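Local coordinates for outer membrane protein SusF (Bacteroides thetaiotaomicron, PDB 4FE9), which binds starch at the bacterial cell surface through its carbohydrate-binding modules, before the starch is transported into the periplasm for degradation, at residues Ala143-Val148 and Phe248-Thr253. Numbering follows the deposited sequence.
Sequences ATTPAV and FNYRFT. With EDO (1,2-ethanediol), chain E.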
loop_
_atom_site.group_PDB
_atom_site.type_symbol
_atom_site.label_atom_id
_atom_site.label_comp_id
_atom_site.label_asym_id
_atom_site.label_seq_id
_atom_site.Cartn_x
_atom_site.Cartn_y
_atom_site.Cartn_z
ATOM N N ALA A 143 6.004 2.404 26.307
ATOM C CA ALA A 143 6.481 3.635 26.932
ATOM C C ALA A 143 6.214 4.818 25.998
ATOM O O ALA A 143 5.882 4.639 24.810
ATOM C CB ALA A 143 7.930 3.546 27.229
ATOM N N THR A 144 6.123 5.979 26.608
ATOM C CA THR A 144 5.887 7.226 25.900
ATOM C C THR A 144 6.898 7.413 24.775
ATOM O O THR A 144 8.071 7.136 24.937
ATOM C CB THR A 144 5.962 8.378 26.906
ATOM O OG1 THR A 144 4.871 8.229 27.828
ATOM C CG2 THR A 144 5.857 9.752 26.205
ATOM N N THR A 145 6.412 7.717 23.593
ATOM C CA THR A 145 7.320 7.959 22.465
ATOM C C THR A 145 7.804 9.401 22.456
ATOM O O THR A 145 7.238 10.246 23.159
ATOM C CB THR A 145 6.693 7.595 21.158
ATOM O OG1 THR A 145 5.604 8.471 20.889
ATOM C CG2 THR A 145 6.166 6.118 21.188
ATOM N N PRO A 146 8.900 9.683 21.720
ATOM C CA PRO A 146 9.301 11.091 21.627
ATOM C C PRO A 146 8.173 11.994 21.189
ATOM O O PRO A 146 7.276 11.575 20.450
ATOM C CB PRO A 146 10.461 11.073 20.589
ATOM C CG PRO A 146 10.978 9.582 20.619
ATOM C CD PRO A 146 9.722 8.790 20.863
ATOM N N ALA A 147 8.216 13.240 21.638
ATOM C CA ALA A 147 7.320 14.278 21.107
ATOM C C ALA A 147 7.543 14.479 19.598
ATOM O O ALA A 147 8.632 14.266 19.097
ATOM C CB ALA A 147 7.548 15.600 21.854
ATOM N N VAL A 148 6.489 14.828 18.879
ATOM C CA VAL A 148 6.616 15.232 17.487
ATOM C C VAL A 148 7.319 16.593 17.385
ATOM O O VAL A 148 7.041 17.496 18.169
ATOM C CB VAL A 148 5.231 15.301 16.790
ATOM C CG1 VAL A 148 5.392 15.804 15.371
ATOM C CG2 VAL A 148 4.591 13.921 16.767
ATOM N N PHE A 248 4.059 8.276 14.532
ATOM C CA PHE A 248 3.087 7.894 15.557
ATOM C C PHE A 248 3.332 6.447 16.007
ATOM O O PHE A 248 3.598 6.201 17.187
ATOM C CB PHE A 248 1.649 8.058 15.033
ATOM C CG PHE A 248 0.590 7.540 15.984
ATOM C CD1 PHE A 248 0.321 8.219 17.175
ATOM C CD2 PHE A 248 0.004 6.280 15.777
ATOM C CE1 PHE A 248 -0.597 7.715 18.102
ATOM C CE2 PHE A 248 -0.916 5.756 16.701
ATOM C CZ PHE A 248 -1.224 6.490 17.872
ATOM N N ASN A 249 3.412 5.539 15.028
ATOM C CA ASN A 249 3.832 4.147 15.268
ATOM C C ASN A 249 5.340 3.928 15.392
ATOM O O ASN A 249 5.762 2.894 15.885
ATOM C CB ASN A 249 3.260 3.226 14.205
ATOM C CG ASN A 249 1.766 3.259 14.180
ATOM O OD1 ASN A 249 1.115 2.975 15.203
ATOM N ND2 ASN A 249 1.208 3.788 13.092
ATOM N N TYR A 250 6.129 4.960 15.065
ATOM C CA TYR A 250 7.639 4.869 15.035
ATOM C C TYR A 250 8.171 3.685 14.242
ATOM O O TYR A 250 8.718 2.735 14.801
ATOM C CB TYR A 250 8.238 4.917 16.426
ATOM C CG TYR A 250 8.381 6.308 16.922
ATOM C CD1 TYR A 250 7.259 7.028 17.350
ATOM C CD2 TYR A 250 9.569 7.005 16.721
ATOM C CE1 TYR A 250 7.352 8.403 17.652
ATOM C CE2 TYR A 250 9.675 8.369 17.039
ATOM C CZ TYR A 250 8.561 9.067 17.439
ATOM O OH TYR A 250 8.708 10.380 17.822
ATOM N N ARG A 251 7.892 3.700 12.964
ATOM C CA ARG A 251 8.340 2.662 12.068
ATOM C C ARG A 251 8.872 3.378 10.838
ATOM O O ARG A 251 8.432 4.495 10.543
ATOM C CB ARG A 251 7.156 1.785 11.649
ATOM C CG ARG A 251 6.977 0.521 12.550
ATOM C CD ARG A 251 6.414 -0.689 11.744
ATOM N NE ARG A 251 6.829 -1.939 12.356
ATOM C CZ ARG A 251 7.567 -2.860 11.761
ATOM N NH1 ARG A 251 7.803 -2.786 10.463
ATOM N NH2 ARG A 251 7.900 -3.953 12.424
ATOM N N PHE A 252 9.736 2.690 10.074
ATOM C CA PHE A 252 10.264 3.234 8.834
ATOM C C PHE A 252 10.197 2.161 7.775
ATOM O O PHE A 252 10.211 0.959 8.095
ATOM C CB PHE A 252 11.693 3.686 9.041
ATOM C CG PHE A 252 12.684 2.548 9.137
ATOM C CD1 PHE A 252 13.095 2.069 10.382
ATOM C CD2 PHE A 252 13.164 1.927 7.978
ATOM C CE1 PHE A 252 13.991 0.990 10.477
ATOM C CE2 PHE A 252 14.034 0.845 8.049
ATOM C CZ PHE A 252 14.465 0.375 9.295
ATOM N N THR A 253 10.003 2.565 6.523
ATOM C CA THR A 253 10.327 1.698 5.394
ATOM C C THR A 253 11.264 2.426 4.429
ATOM O O THR A 253 11.295 3.660 4.388
ATOM C CB THR A 253 9.095 1.310 4.619
ATOM O OG1 THR A 253 8.421 2.498 4.221
ATOM C CG2 THR A 253 8.149 0.405 5.488
HETATM C C1 EDO E . 6.494 3.189 8.142
HETATM O O1 EDO E . 5.432 2.257 8.305
HETATM C C2 EDO E . 6.127 4.195 7.069
HETATM O O2 EDO E . 5.758 3.494 5.883
HETATM O O HOH W 1 3.619 7.822 19.372
HETATM O O HOH W 2 10.268 12.804 17.353
#
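Tyr250 meets Thr145 and Pro146 directly, whereas Phe248, two residues earlier, reaches Thr145 only through a water on its carbonyl oxygen. That water donates a hydrogen bond to Phe248 O at 2.7 Å and is also hydrogen-bonded to Thr145 OG1 at 2.6 Å. With chi1 of 66°, the threonine hydroxyl sits between its own backbone N and carbonyl carbon, turned to the water, while CB, OG1 and, less closely, CG2 border the CD1/CE1 side of the Tyr250 ring. Asn249 points away from the loop; an amide suits it, since OD1 bonds to Ser105 OG and ND2 to Asp246 OD2. Tyr250 takes a left-handed backbone conformation as the first residue of a G1 beta bulge, in which it and Arg251 both face Asp246, where strand 241-246 turns back into strand 251-256 of the first carbohydrate-binding module. The Tyr250 ring reaches the extended linker that leads from strand 128-141 of the N-terminal domain into this module. Pro146 CD lies over one face of that tyrosine ring, 4.0 Å from the Tyr250 centroid and 28° off its normal, a CH-pi contact that suits the rigid, apolar proline. Thr145 CB comes obliquely to within 3.7 Å of Tyr250 CE1. Tyrosine fits this buried place because it offers proline a flat face while Tyr250 OH still bonds, at 2.9 Å, to a second water, which donates to Ala147 O at 2.8 Å. Replacing this tyrosine by an alanine is likely to leave Pro146 without its aromatic partner and the water on Ala147 O without its phenol. Trp227 meets the tyrosine edge-to-face and also touches Pro146. Farther along, Arg251 forms a salt bridge with Asp222, and Thr253 OG1 shares a 3.3 Å hydrogen bond with O2 of an ethanediol, probably from the crystallisation liquor.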